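Local coordinates for protein glutaconate CoA-transferase subunit A (Acidaminococcus fermentans, PDB 1POI) that transfers the coenzyme A moiety from acetyl-CoA to (R)-2-hydroxyglutarate and related acids such as glutaconate, a step of glutamate degradation, at residues H178-S183 against V188-G193; Q196-A201 against N227-M232. One frame throughout, in Å; residues are numbered along the deposited sequence.

Interaction 1 (H178-S183 against V188-G193); sequences HAQQAS and VRIWGG
Gln180 and Gln181 both face Arg189 in a classic beta bulge, set in the beta hairpin of strands 181-182 and 188-189. The register rests on two backbone bonds, Arg189 N to Gln181 O at 2.8 Å and Gln181 N to Arg189 O at 3.3 Å; Gln180 N adds a weak third bond to the same Arg189 O. The two glutamines then treat Trp191 in different ways. Gln180, bent at its second torsion, lies over one face of the indole, with amide and ring planes 14° apart. Gln180 CB sits 3.7 Å from the centroid of the Trp191 six-membered ring, a CH-pi contact. Gln180 OE1 accepts a hydrogen bond from Trp191 N at 3.1 Å, with the donor above the carbonyl plane. The amide nitrogen of Gln180 bonds to Tyr250 O, so both ends of this amide are engaged. Gln181 runs extended beyond CG to the edge of the indole, its amide 75° from the ring plane. Around the bulge, Ala179 CB rests against Val188 CG1 at 3.6 Å and also touches Ile190 CG1. Arg189 NE donates a hydrogen bond to Asn227 OD1, while Gln181 OE1 lies near the guanidinium plane at its edge without a hydrogen bond to it. Gln181 OE1 lies nearly in the indole plane and receives the Trp191 NE1 hydrogen at 3.0 Å, with an N-H...O angle of 144°.

Interaction 2 (Q196-A201 against N227-M232); sequences QDVDIA and NDIPGM
With chi1 at -178°, Val198 places CG1 anti to its backbone N and CG2 beside it, and both methyls lie against the loop 227-232, Val198 CG1 and CG2 each 4.1 Å from Ile229 CG1; Ile229, with CG1 anti to its carbonyl carbon (chi1 -58°) and CD1 carried onward by an extended second torsion, answers from the other side. The two side chains run alongside one another but point opposite ways. Beyond the valine, Ile229 CD1 meets Ala201 CB at 3.9 Å, one helical turn further on, and a single isoleucine therefore spans two positions on the same helical face. Val198 also reaches the loop backbone: its CG1 stands 3.5 Å from Asp228 O, and CG2 lies 4.2 Å from Asp228 CB. No hydrogen bond crosses between the segments; the contact consists of apolar side-chain packing plus the approach of Val198 to a backbone carbonyl. Within the helix, Ile200 N bonds to Gln196 O at 3.1 Å. An alanine in place of Val198 would remove both methyls and would probably open a gap beside Ile229 CG1 and Asp228 O, leaving Ile229 to rest on the helix mainly through Ala201. The carboxylate of Asp228 forms a salt bridge with Lys194, and Asp228 O accepts a hydrogen bond from an aromatic side chain of another protein's chain. Ile229 also packs on Ile177 of strand 174-179. The arrangement is that of a helix and a loop meeting beside the parallel sheet of an alpha/beta CoA-transferase domain, here helix 197-203 against the segment leading to strand 236-239.

Both segments of interaction 1 precede those of interaction 2 in the chain, and the centres are about 9 Å apart. Helix 197-203 is the next element after strand 188-189 of the hairpin. The two contacts also touch: Val188 O is 2.8 Å from Asp228 N and Ile190 N is 3.0 Å from Asp228 OD1, both probable hydrogen bonds, while Ile190 CD1 packs on Asp197 CB. Loop 227-232 therefore meets both the hairpin and the helix. Strand 174-179 of the seven-stranded parallel sheet runs into interaction 1 and packs against Ile229 through Ile177, tying both contacts to one CoA-transferase domain.

Interaction 1 (H178-S183 against V188-G193)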
ATOM      1  N   HIS A 178      23.313   3.925   4.751  1.00  9.65           N
ATOM      2  CA  HIS A 178      22.306   4.931   4.431  1.00 11.14           C
ATOM      3  C   HIS A 178      20.945   4.291   4.124  1.00 12.76           C
ATOM      4  O   HIS A 178      20.840   3.429   3.262  1.00 16.75           O
ATOM      5  CB  HIS A 178      22.765   5.778   3.243  1.00 10.75           C
ATOM      6  CG  HIS A 178      21.873   6.943   2.980  1.00  8.96           C
ATOM      7  ND1 HIS A 178      21.813   8.024   3.827  1.00 13.13           N
ATOM      8  CD2 HIS A 178      20.894   7.125   2.070  1.00 14.49           C
ATOM      9  CE1 HIS A 178      20.822   8.816   3.464  1.00 16.06           C
ATOM     10  NE2 HIS A 178      20.248   8.290   2.399  1.00 18.90           N
ATOM     11  N   ALA A 179      19.895   4.737   4.789  1.00 11.15           N
ATOM     12  CA  ALA A 179      18.593   4.141   4.568  1.00 10.31           C
ATOM     13  C   ALA A 179      17.521   5.191   4.303  1.00 13.66           C
ATOM     14  O   ALA A 179      17.733   6.377   4.578  1.00 14.15           O
ATOM     15  CB  ALA A 179      18.230   3.319   5.768  1.00 13.71           C
ATOM     16  N   GLN A 180      16.355   4.760   3.816  1.00 12.66           N
ATOM     17  CA  GLN A 180      15.278   5.695   3.507  1.00 11.03           C
ATOM     18  C   GLN A 180      14.504   6.200   4.702  1.00 11.34           C
ATOM     19  O   GLN A 180      14.054   7.344   4.701  1.00 14.84           O
ATOM     20  CB  GLN A 180      14.321   5.133   2.467  1.00  6.03           C
ATOM     21  CG  GLN A 180      14.954   4.923   1.113  1.00  4.42           C
ATOM     22  CD  GLN A 180      15.686   3.623   1.058  1.00  8.09           C
ATOM     23  OE1 GLN A 180      15.868   2.969   2.079  1.00 15.75           O
ATOM     24  NE2 GLN A 180      16.045   3.190  -0.126  1.00  9.74           N
ATOM     25  N   GLN A 181      14.332   5.368   5.719  1.00 12.51           N
ATOM     26  CA  GLN A 181      13.601   5.799   6.922  1.00 13.65           C
ATOM     27  C   GLN A 181      14.170   5.135   8.178  1.00 12.65           C
ATOM     28  O   GLN A 181      14.664   3.990   8.128  1.00 13.58           O
ATOM     29  CB  GLN A 181      12.111   5.444   6.821  1.00 13.52           C
ATOM     30  CG  GLN A 181      11.400   5.903   5.565  1.00  9.50           C
ATOM     31  CD  GLN A 181      10.050   5.256   5.430  1.00 11.04           C
ATOM     32  OE1 GLN A 181       9.956   4.068   5.113  1.00 12.03           O
ATOM     33  NE2 GLN A 181       8.992   6.018   5.692  1.00  9.10           N
ATOM     34  N   ALA A 182      14.077   5.845   9.295  1.00  6.23           N
ATOM     35  CA  ALA A 182      14.564   5.354  10.573  1.00  6.38           C
ATOM     36  C   ALA A 182      13.783   6.058  11.667  1.00  9.15           C
ATOM     37  O   ALA A 182      13.161   7.093  11.421  1.00 11.85           O
ATOM     38  CB  ALA A 182      16.045   5.624  10.718  1.00  2.00           C
ATOM     39  N   SER A 183      13.713   5.435  12.835  1.00 10.29           N
ATOM     40  CA  SER A 183      12.992   6.010  13.969  1.00 13.52           C
ATOM     41  C   SER A 183      13.977   6.609  14.983  1.00 17.01           C
ATOM     42  O   SER A 183      15.208   6.406  14.877  1.00 21.53           O
ATOM     43  CB  SER A 183      12.156   4.922  14.650  1.00 15.05           C
ATOM     44  OG  SER A 183      12.853   3.676  14.665  1.00 14.72           O
ATOM     45  N   VAL A 188      15.441   0.822  11.606  1.00 13.07           N
ATOM     46  CA  VAL A 188      15.799   1.169  10.235  1.00 14.31           C
ATOM     47  C   VAL A 188      15.054   0.423   9.130  1.00 16.45           C
ATOM     48  O   VAL A 188      14.965  -0.812   9.151  1.00 17.05           O
ATOM     49  CB  VAL A 188      17.306   0.952  10.036  1.00 12.50           C
ATOM     50  CG1 VAL A 188      17.712   1.122   8.587  1.00 10.75           C
ATOM     51  CG2 VAL A 188      18.063   1.900  10.931  1.00 14.28           C
ATOM     52  N   ARG A 189      14.590   1.194   8.142  1.00 17.38           N
ATOM     53  CA  ARG A 189      13.857   0.700   6.972  1.00 17.42           C
ATOM     54  C   ARG A 189      14.667   0.978   5.704  1.00 16.80           C
ATOM     55  O   ARG A 189      14.865   2.138   5.352  1.00 16.85           O
ATOM     56  CB  ARG A 189      12.528   1.452   6.831  1.00 18.54           C
ATOM     57  CG  ARG A 189      11.275   0.618   6.999  1.00 20.83           C
ATOM     58  CD  ARG A 189      10.036   1.510   6.979  1.00 23.13           C
ATOM     59  NE  ARG A 189       8.938   0.954   7.775  1.00 26.07           N
ATOM     60  CZ  ARG A 189       7.678   1.390   7.748  1.00 28.71           C
ATOM     61  NH1 ARG A 189       7.317   2.395   6.953  1.00 26.89           N
ATOM     62  NH2 ARG A 189       6.778   0.865   8.574  1.00 31.92           N
ATOM     63  N   ILE A 190      15.153  -0.074   5.054  1.00 14.09           N
ATOM     64  CA  ILE A 190      15.884   0.037   3.800  1.00 14.10           C
ATOM     65  C   ILE A 190      15.027  -0.577   2.649  1.00 16.42           C
ATOM     66  O   ILE A 190      14.882  -1.806   2.578  1.00 17.72           O
ATOM     67  CB  ILE A 190      17.178  -0.782   3.829  1.00 15.61           C
ATOM     68  CG1 ILE A 190      18.119  -0.294   4.934  1.00 13.55           C
ATOM     69  CG2 ILE A 190      17.851  -0.751   2.447  1.00 13.04           C
ATOM     70  CD1 ILE A 190      19.411  -1.131   5.011  1.00  6.42           C
ATOM     71  N   TRP A 191      14.449   0.251   1.776  1.00 12.95           N
ATOM     72  CA  TRP A 191      13.665  -0.252   0.644  1.00  6.15           C
ATOM     73  C   TRP A 191      14.608  -0.861  -0.436  1.00  6.45           C
ATOM     74  O   TRP A 191      15.693  -0.338  -0.689  1.00  3.61           O
ATOM     75  CB  TRP A 191      12.901   0.880   0.004  1.00  5.10           C
ATOM     76  CG  TRP A 191      12.183   1.802   0.932  1.00  4.91           C
ATOM     77  CD1 TRP A 191      11.790   1.558   2.219  1.00  6.95           C
ATOM     78  CD2 TRP A 191      11.721   3.120   0.614  1.00  3.84           C
ATOM     79  NE1 TRP A 191      11.101   2.649   2.724  1.00  3.17           N
ATOM     80  CE2 TRP A 191      11.044   3.619   1.758  1.00  3.01           C
ATOM     81  CE3 TRP A 191      11.813   3.927  -0.519  1.00  2.00           C
ATOM     82  CZ2 TRP A 191      10.460   4.888   1.791  1.00  3.66           C
ATOM     83  CZ3 TRP A 191      11.238   5.184  -0.480  1.00  8.96           C
ATOM     84  CH2 TRP A 191      10.566   5.655   0.670  1.00  3.83           C
ATOM     85  N   GLY A 192      14.192  -1.939  -1.086  1.00  3.87           N
ATOM     86  CA  GLY A 192      15.049  -2.531  -2.092  1.00  7.28           C
ATOM     87  C   GLY A 192      16.126  -3.389  -1.462  1.00 11.18           C
ATOM     88  O   GLY A 192      16.100  -3.599  -0.266  1.00 14.82           O
ATOM     89  N   GLY A 193      17.030  -3.941  -2.266  1.00 12.77           N
ATOM     90  CA  GLY A 193      18.095  -4.772  -1.735  1.00 15.42           C
ATOM     91  C   GLY A 193      18.925  -4.054  -0.683  1.00 18.27           C
ATOM     92  O   GLY A 193      19.121  -2.844  -0.740  1.00 18.95           O
TER

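Interaction 2 (Q196-A201 against N227-M232)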
ATOM      1  N   GLN A 196      25.328  -5.546   1.895  1.00 17.03           N
ATOM      2  CA  GLN A 196      25.877  -5.968   3.185  1.00 12.14           C
ATOM      3  C   GLN A 196      25.363  -5.133   4.350  1.00 10.44           C
ATOM      4  O   GLN A 196      25.714  -5.360   5.495  1.00 10.54           O
ATOM      5  CB  GLN A 196      27.389  -5.848   3.164  1.00 10.66           C
ATOM      6  CG  GLN A 196      27.861  -4.397   3.200  1.00 14.63           C
ATOM      7  CD  GLN A 196      27.957  -3.734   1.837  1.00 17.55           C
ATOM      8  OE1 GLN A 196      27.513  -4.271   0.807  1.00 18.40           O
ATOM      9  NE2 GLN A 196      28.560  -2.570   1.820  1.00 15.47           N
ATOM     10  N   ASP A 197      24.485  -4.200   4.071  1.00 11.44           N
ATOM     11  CA  ASP A 197      24.009  -3.313   5.111  1.00 12.51           C
ATOM     12  C   ASP A 197      23.509  -3.847   6.433  1.00 14.27           C
ATOM     13  O   ASP A 197      23.858  -3.278   7.463  1.00 15.58           O
ATOM     14  CB  ASP A 197      23.035  -2.302   4.532  1.00  8.96           C
ATOM     15  CG  ASP A 197      23.702  -1.373   3.571  1.00  6.37           C
ATOM     16  OD1 ASP A 197      24.680  -1.788   2.912  1.00  3.45           O
ATOM     17  OD2 ASP A 197      23.246  -0.227   3.458  1.00 17.92           O
ATOM     18  N   VAL A 198      22.698  -4.910   6.427  1.00 15.83           N
ATOM     19  CA  VAL A 198      22.165  -5.468   7.682  1.00 14.17           C
ATOM     20  C   VAL A 198      23.227  -6.276   8.465  1.00 12.60           C
ATOM     21  O   VAL A 198      23.296  -6.222   9.700  1.00  8.43           O
ATOM     22  CB  VAL A 198      20.884  -6.288   7.413  1.00 16.28           C
ATOM     23  CG1 VAL A 198      20.292  -6.820   8.708  1.00 18.08           C
ATOM     24  CG2 VAL A 198      19.844  -5.406   6.741  1.00 17.92           C
ATOM     25  N   ASP A 199      24.073  -6.988   7.725  1.00 11.58           N
ATOM     26  CA  ASP A 199      25.160  -7.769   8.293  1.00 11.47           C
ATOM     27  C   ASP A 199      26.096  -6.844   9.084  1.00 13.33           C
ATOM     28  O   ASP A 199      26.313  -7.037  10.270  1.00 17.70           O
ATOM     29  CB  ASP A 199      25.985  -8.422   7.183  1.00 10.51           C
ATOM     30  CG  ASP A 199      25.392  -9.726   6.672  1.00 13.52           C
ATOM     31  OD1 ASP A 199      24.454 -10.302   7.284  1.00  9.47           O
ATOM     32  OD2 ASP A 199      25.913 -10.202   5.643  1.00 14.70           O
ATOM     33  N   ILE A 200      26.655  -5.840   8.423  1.00 11.21           N
ATOM     34  CA  ILE A 200      27.574  -4.917   9.084  1.00  9.21           C
ATOM     35  C   ILE A 200      26.968  -4.074  10.222  1.00  9.13           C
ATOM     36  O   ILE A 200      27.715  -3.509  11.028  1.00  7.42           O
ATOM     37  CB  ILE A 200      28.342  -4.034   8.059  1.00  6.89           C
ATOM     38  CG1 ILE A 200      27.407  -3.036   7.348  1.00  7.90           C
ATOM     39  CG2 ILE A 200      28.955  -4.922   7.027  1.00  7.89           C
ATOM     40  CD1 ILE A 200      28.110  -2.051   6.412  1.00  2.00           C
ATOM     41  N   ALA A 201      25.638  -3.983  10.301  1.00  7.20           N
ATOM     42  CA  ALA A 201      24.990  -3.232  11.405  1.00  9.88           C
ATOM     43  C   ALA A 201      24.730  -4.195  12.574  1.00 12.11           C
ATOM     44  O   ALA A 201      24.256  -3.779  13.630  1.00 14.12           O
ATOM     45  CB  ALA A 201      23.663  -2.616  10.962  1.00  2.40           C
ATOM     46  N   ASN A 227      10.571  -3.367   8.353  1.00 22.17           N
ATOM     47  CA  ASN A 227      11.781  -2.991   9.067  1.00 18.93           C
ATOM     48  C   ASN A 227      12.916  -3.994   8.844  1.00 20.15           C
ATOM     49  O   ASN A 227      12.691  -5.214   8.814  1.00 20.77           O
ATOM     50  CB  ASN A 227      11.432  -2.779  10.525  1.00 17.22           C
ATOM     51  CG  ASN A 227      10.221  -1.877  10.686  1.00 18.29           C
ATOM     52  OD1 ASN A 227       9.891  -1.111   9.793  1.00 21.39           O
ATOM     53  ND2 ASN A 227       9.538  -1.987  11.802  1.00 21.63           N
ATOM     54  N   ASP A 228      14.133  -3.487   8.661  1.00 15.15           N
ATOM     55  CA  ASP A 228      15.273  -4.351   8.390  1.00 15.62           C
ATOM     56  C   ASP A 228      16.293  -4.499   9.530  1.00 17.01           C
ATOM     57  O   ASP A 228      17.142  -5.419   9.506  1.00 13.66           O
ATOM     58  CB  ASP A 228      15.989  -3.857   7.149  1.00 18.56           C
ATOM     59  CG  ASP A 228      15.106  -3.859   5.932  1.00 18.90           C
ATOM     60  OD1 ASP A 228      14.346  -2.900   5.724  1.00 16.47           O
ATOM     61  OD2 ASP A 228      15.196  -4.829   5.174  1.00 23.34           O
ATOM     62  N   ILE A 229      16.264  -3.548  10.469  1.00 14.39           N
ATOM     63  CA  ILE A 229      17.163  -3.558  11.614  1.00 11.32           C
ATOM     64  C   ILE A 229      16.433  -3.037  12.847  1.00 13.15           C
ATOM     65  O   ILE A 229      15.686  -2.053  12.762  1.00 13.61           O
ATOM     66  CB  ILE A 229      18.417  -2.691  11.373  1.00  7.65           C
ATOM     67  CG1 ILE A 229      19.176  -3.165  10.139  1.00  2.00           C
ATOM     68  CG2 ILE A 229      19.376  -2.809  12.572  1.00  6.06           C
ATOM     69  CD1 ILE A 229      20.036  -2.078   9.568  1.00  2.00           C
ATOM     70  N   PRO A 230      16.592  -3.732  13.997  1.00 13.79           N
ATOM     71  CA  PRO A 230      15.985  -3.405  15.298  1.00 11.01           C
ATOM     72  C   PRO A 230      16.792  -2.283  15.907  1.00 13.14           C
ATOM     73  O   PRO A 230      18.017  -2.273  15.769  1.00 13.47           O
ATOM     74  CB  PRO A 230      16.218  -4.666  16.120  1.00 10.10           C
ATOM     75  CG  PRO A 230      16.683  -5.708  15.121  1.00 12.37           C
ATOM     76  CD  PRO A 230      17.408  -4.953  14.100  1.00 10.82           C
ATOM     77  N   GLY A 231      16.127  -1.393  16.639  1.00 14.11           N
ATOM     78  CA  GLY A 231      16.809  -0.278  17.269  1.00 17.56           C
ATOM     79  C   GLY A 231      18.091  -0.625  18.006  1.00 21.54           C
ATOM     80  O   GLY A 231      19.105   0.061  17.844  1.00 21.76           O
ATOM     81  N   MET A 232      18.051  -1.715  18.776  1.00 23.03           N
ATOM     82  CA  MET A 232      19.187  -2.216  19.566  1.00 22.85           C
ATOM     83  C   MET A 232      20.540  -2.183  18.860  1.00 21.93           C
ATOM     84  O   MET A 232      21.545  -1.825  19.474  1.00 24.76           O
ATOM     85  CB  MET A 232      18.924  -3.652  20.036  1.00 23.85           C
ATOM     86  CG  MET A 232      17.702  -3.809  20.930  1.00 28.25           C
ATOM     87  SD  MET A 232      16.250  -4.529  20.114  1.00 30.23           S
ATOM     88  CE  MET A 232      16.920  -6.208  19.722  1.00 24.63           C
TER